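Side-chain contacts in acyl-[acyl-carrier-protein]--UDP-N-acetylglucosamine O-acyltransferase (Acinetobacter baumannii, PDB 4E6U), which catalyses transfer of a hydroxyacyl chain from acyl-carrier protein to UDP-N-acetylglucosamine, probably the first step of lipid A synthesis: residues Lys222-Ser227 with Asp236-Glu241; Ser240-Leu243 with Glu248-Leu251. All coordinates share one frame; numbering follows the deposited sequence. Where two conformers were deposited one is given.

Contact 1. Residues Lys222-Ser227 with Asp236-Glu241; sequences KLIFKS and DQIKSE
L223 and I224, near the C-terminal end of helix 211-225, pack against Q237 and I238 of helix 231-241 in the helical C-terminal domain that follows the left-handed parallel beta-helix of this hexapeptide-repeat acyltransferase. The joint is made by apolar carbon alone, with no hydrogen bond between the segments. Along L223, CB is directed at the opposing helix, and CG stands beside the backbone N, anti to the carbonyl carbon (chi1 -71°), carrying the isopropyl fork forward. Its two methyls straddle the root of Q237: CD1 lies 3.8 Å from Q237 CB, and CD2 touches the same CB and then Q237 CG at 4.0 Å. CD1 also rests on I238 CG1, 4.1 Å away, where the two side chains run past each other in opposite directions. Q237 meets this leucine at about a right angle; its chain bends at chi2 (-54°) and the amide leads away, while CB and CG make the contact with L223. I224 and I238 cross nearly perpendicularly. L252 and L256 of helix 250-258 line I224, while I253 of that helix touches I238. Near the end of helix 211-225, K222 O accepts both K226 N and S227 OG, which reach it from opposite faces of its carbonyl plane. Between the two buried isoleucines, I238 CD1 sits 3.9 Å from both CG1 and CD1 of I224.

Contact 2. Residues Ser240-Leu243 with Glu248-Leu251; sequences SEIL and EAQL
L243 and I242 meet A249 and Q250 where the chain leaves helix 231-241 and leads on to helix 250-258, a helix-loop-helix connection in the C-terminal helical domain. The closest layer is van der Waals packing, without a hydrogen bond across. At L243 chi1 is -175°, with CG beside the carbonyl carbon, which swings the isopropyl group towards A249 and Q250. There CD1 approaches Q250 N at 3.6 Å and Q250 CB at 3.9 Å, while its distance to A249 CB is 4.3 Å. The A249 methyl points at the opposing segment and receives I242 CG2 at 4.0 Å, the branch anti to the isoleucine's backbone N. One shell out, I242 is bedded on E219, A220 and L223 of helix 211-225, and I238 touches A249. The hydroxyl of Y186 hydrogen-bonds to E248 O, joining E248 to the residue just ahead of strand 187-191. The Q250 chain bends at chi2 (62°), and its NE2 is hydrogen-bonded to D254 OD1 one helical turn on. That bond probably helps to hold the amide's rotation, with OE1 turned to the leucine methyls: Q250 OE1 lies 3.6 Å from L243 CD2.

How the contacts relate
Contacts 1 and 2 follow one another along helix 231-241, sharing S240 and E241, and their centres are about 9 Å apart. A probable hydrogen bond from L243 N to I238 O, 2.8 Å, joins the backbone of contact 2 to that of contact 1 as the helix ends. Two apolar touches merge them: L223 CD1 with I242 CD1, and I238 CG2 with A249 CB, each at 3.8 Å. Together with I224 and I238 on helix 250-258, they bring helices 211-225, 231-241 and 250-258 into one apolar core. The contact centres lie about 27 Å and 25 Å from the chain's centre, on the same side, and no other subunit touches their segments, consistent with packing within the C-terminal domain.

Contact 1. Residues Lys222-Ser227 with Asp236-Glu241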
loop_
_atom_site.group_PDB
_atom_site.type_symbol
_atom_site.label_atom_id
_atom_site.label_comp_id
_atom_site.label_asym_id
_atom_site.label_seq_id
_atom_site.Cartn_x
_atom_site.Cartn_y
_atom_site.Cartn_z
ATOM N N LYS A 222 26.061 -17.253 13.362
ATOM C CA LYS A 222 26.226 -18.635 12.946
ATOM C C LYS A 222 25.651 -19.604 13.969
ATOM O O LYS A 222 24.987 -20.582 13.596
ATOM C CB LYS A 222 27.693 -18.959 12.720
ATOM C CG LYS A 222 28.327 -18.324 11.504
ATOM C CD LYS A 222 29.804 -18.684 11.476
ATOM C CE LYS A 222 30.284 -18.977 10.082
ATOM N NZ LYS A 222 31.538 -19.780 10.118
ATOM N N LEU A 223 25.903 -19.343 15.258
ATOM C CA LEU A 223 25.308 -20.174 16.307
ATOM C C LEU A 223 23.790 -20.203 16.289
ATOM O O LEU A 223 23.176 -21.250 16.470
ATOM C CB LEU A 223 25.807 -19.750 17.689
ATOM C CG LEU A 223 27.273 -20.105 17.976
ATOM C CD1 LEU A 223 27.805 -19.211 19.065
ATOM C CD2 LEU A 223 27.413 -21.594 18.362
ATOM N N ILE A 224 23.181 -19.036 16.057
ATOM C CA ILE A 224 21.725 -18.934 16.074
ATOM C C ILE A 224 21.083 -19.556 14.827
ATOM O O ILE A 224 20.105 -20.288 14.930
ATOM C CB ILE A 224 21.298 -17.455 16.189
ATOM C CG1 ILE A 224 21.757 -16.875 17.526
ATOM C CG2 ILE A 224 19.776 -17.333 16.081
ATOM C CD1 ILE A 224 21.703 -15.328 17.602
ATOM N N PHE A 225 21.650 -19.263 13.665
ATOM C CA PHE A 225 20.973 -19.566 12.413
ATOM C C PHE A 225 21.497 -20.752 11.623
ATOM O O PHE A 225 20.754 -21.314 10.818
ATOM C CB PHE A 225 20.962 -18.310 11.530
ATOM C CG PHE A 225 20.129 -17.187 12.096
ATOM C CD1 PHE A 225 18.738 -17.238 12.031
ATOM C CD2 PHE A 225 20.731 -16.103 12.708
ATOM C CE1 PHE A 225 17.974 -16.215 12.571
ATOM C CE2 PHE A 225 19.964 -15.055 13.237
ATOM C CZ PHE A 225 18.587 -15.122 13.163
ATOM N N LYS A 226 22.753 -21.127 11.828
ATOM C CA LYS A 226 23.395 -22.123 10.956
ATOM C C LYS A 226 23.762 -23.424 11.656
ATOM O O LYS A 226 24.035 -24.425 10.999
ATOM C CB LYS A 226 24.645 -21.535 10.304
ATOM C CG LYS A 226 24.424 -20.224 9.552
ATOM C CD LYS A 226 23.539 -20.452 8.348
ATOM C CE LYS A 226 23.804 -19.409 7.277
ATOM N NZ LYS A 226 22.977 -19.721 6.074
ATOM N N SER A 227 23.745 -23.436 12.975
ATOM C CA SER A 227 24.327 -24.573 13.692
ATOM C C SER A 227 23.361 -25.667 14.044
ATOM O O SER A 227 23.792 -26.723 14.504
ATOM C CB SER A 227 24.998 -24.061 14.953
ATOM O OG SER A 227 26.051 -23.195 14.544
ATOM N N ASP A 236 23.262 -20.108 25.240
ATOM C CA ASP A 236 24.300 -20.651 26.125
ATOM C C ASP A 236 25.679 -20.489 25.492
ATOM O O ASP A 236 26.660 -20.129 26.161
ATOM C CB ASP A 236 24.035 -22.127 26.448
ATOM C CG ASP A 236 22.860 -22.343 27.394
ATOM O OD1 ASP A 236 22.524 -21.418 28.174
ATOM O OD2 ASP A 236 22.279 -23.448 27.362
ATOM N N GLN A 237 25.789 -20.752 24.191
ATOM C CA GLN A 237 27.075 -20.612 23.508
ATOM C C GLN A 237 27.543 -19.174 23.404
ATOM O O GLN A 237 28.736 -18.884 23.551
ATOM C CB GLN A 237 27.032 -21.262 22.119
ATOM C CG GLN A 237 26.789 -22.781 22.173
ATOM C CD GLN A 237 27.786 -23.494 23.077
ATOM O OE1 GLN A 237 28.992 -23.230 23.010
ATOM N NE2 GLN A 237 27.280 -24.391 23.931
ATOM N N ILE A 238 26.604 -18.257 23.164
ATOM C CA ILE A 238 26.959 -16.845 23.070
ATOM C C ILE A 238 27.447 -16.333 24.434
ATOM O O ILE A 238 28.457 -15.633 24.516
ATOM C CB ILE A 238 25.772 -16.007 22.514
ATOM C CG1 ILE A 238 25.478 -16.428 21.072
ATOM C CG2 ILE A 238 26.100 -14.517 22.533
ATOM C CD1 ILE A 238 24.102 -15.951 20.563
ATOM N N LYS A 239 26.734 -16.725 25.485
ATOM C CA LYS A 239 27.113 -16.354 26.858
ATOM C C LYS A 239 28.505 -16.849 27.218
ATOM O O LYS A 239 29.306 -16.107 27.788
ATOM C CB LYS A 239 26.123 -16.931 27.861
ATOM C CG LYS A 239 24.832 -16.179 27.997
ATOM C CD LYS A 239 24.029 -16.763 29.156
ATOM C CE LYS A 239 22.705 -16.056 29.343
ATOM N NZ LYS A 239 21.915 -16.703 30.435
ATOM N N SER A 240 28.791 -18.105 26.878
ATOM C CA SER A 240 30.072 -18.754 27.202
ATOM C C SER A 240 31.250 -18.094 26.506
ATOM O O SER A 240 32.260 -17.722 27.139
ATOM C CB SER A 240 30.005 -20.248 26.780
ATOM O OG SER A 240 31.219 -20.946 27.078
ATOM N N GLU A 241 31.134 -17.951 25.190
ATOM C CA GLU A 241 32.291 -17.702 24.358
ATOM C C GLU A 241 32.404 -16.308 23.758
ATOM O O GLU A 241 33.492 -15.897 23.362
ATOM C CB GLU A 241 32.374 -18.740 23.227
ATOM C CG GLU A 241 32.484 -20.199 23.704
ATOM C CD GLU A 241 33.738 -20.453 24.521
ATOM O OE1 GLU A 241 34.859 -20.316 23.993
ATOM O OE2 GLU A 241 33.573 -20.766 25.686
#

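Contact 2. Residues Ser240-Leu243 with Glu248-Leu251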
loop_
_atom_site.group_PDB
_atom_site.type_symbol
_atom_site.label_atom_id
_atom_site.label_comp_id
_atom_site.label_asym_id
_atom_site.label_seq_id
_atom_site.Cartn_x
_atom_site.Cartn_y
_atom_site.Cartn_z
ATOM N N SER A 240 28.791 -18.105 26.878
ATOM C CA SER A 240 30.072 -18.754 27.202
ATOM C C SER A 240 31.250 -18.094 26.506
ATOM O O SER A 240 32.260 -17.722 27.139
ATOM C CB SER A 240 30.005 -20.248 26.780
ATOM O OG SER A 240 31.219 -20.946 27.078
ATOM N N GLU A 241 31.134 -17.951 25.190
ATOM C CA GLU A 241 32.291 -17.702 24.358
ATOM C C GLU A 241 32.404 -16.308 23.758
ATOM O O GLU A 241 33.492 -15.897 23.362
ATOM C CB GLU A 241 32.374 -18.740 23.227
ATOM C CG GLU A 241 32.484 -20.199 23.704
ATOM C CD GLU A 241 33.738 -20.453 24.521
ATOM O OE1 GLU A 241 34.859 -20.316 23.993
ATOM O OE2 GLU A 241 33.573 -20.766 25.686
ATOM N N ILE A 242 31.278 -15.606 23.650
ATOM C CA ILE A 242 31.261 -14.363 22.879
ATOM C C ILE A 242 30.984 -13.152 23.747
ATOM O O ILE A 242 31.725 -12.160 23.684
ATOM C CB ILE A 242 30.251 -14.451 21.708
ATOM C CG1 ILE A 242 30.689 -15.549 20.733
ATOM C CG2 ILE A 242 30.122 -13.081 20.985
ATOM C CD1 ILE A 242 29.604 -15.961 19.727
ATOM N N LEU A 243 29.940 -13.247 24.567
ATOM C CA LEU A 243 29.507 -12.137 25.430
ATOM C C LEU A 243 30.620 -11.525 26.299
ATOM O O LEU A 243 30.660 -10.302 26.449
ATOM C CB LEU A 243 28.333 -12.571 26.309
ATOM C CG LEU A 243 27.665 -11.505 27.192
ATOM C CD1 LEU A 243 27.014 -10.397 26.324
ATOM C CD2 LEU A 243 26.635 -12.154 28.090
ATOM N N GLU A 248 28.120 -6.239 23.218
ATOM C CA GLU A 248 27.081 -5.961 22.216
ATOM C C GLU A 248 26.244 -7.197 21.885
ATOM O O GLU A 248 25.115 -7.086 21.411
ATOM C CB GLU A 248 27.718 -5.402 20.939
ATOM C CG GLU A 248 28.431 -4.039 21.124
ATOM C CD GLU A 248 29.850 -4.136 21.683
ATOM O OE1 GLU A 248 30.339 -5.254 21.949
ATOM O OE2 GLU A 248 30.493 -3.076 21.850
ATOM N N ALA A 249 26.783 -8.386 22.159
ATOM C CA ALA A 249 26.017 -9.607 21.939
ATOM C C ALA A 249 24.821 -9.759 22.879
ATOM O O ALA A 249 23.918 -10.566 22.628
ATOM C CB ALA A 249 26.932 -10.840 22.007
ATOM N N GLN A 250 24.775 -8.967 23.955
ATOM C CA GLN A 250 23.634 -9.034 24.860
ATOM C C GLN A 250 22.284 -8.718 24.179
ATOM O O GLN A 250 21.257 -9.286 24.535
ATOM C CB GLN A 250 23.838 -8.144 26.096
ATOM C CG GLN A 250 22.731 -8.287 27.149
ATOM C CD GLN A 250 22.618 -9.692 27.739
ATOM O OE1 GLN A 250 23.617 -10.277 28.148
ATOM N NE2 GLN A 250 21.408 -10.222 27.806
ATOM N N LEU A 251 22.304 -7.818 23.197
ATOM C CA LEU A 251 21.078 -7.523 22.444
ATOM C C LEU A 251 20.530 -8.732 21.691
ATOM O O LEU A 251 19.313 -8.905 21.608
ATOM C CB LEU A 251 21.276 -6.352 21.478
ATOM C CG LEU A 251 21.544 -4.955 22.038
ATOM C CD1 LEU A 251 21.329 -3.938 20.910
ATOM C CD2 LEU A 251 20.653 -4.613 23.237
#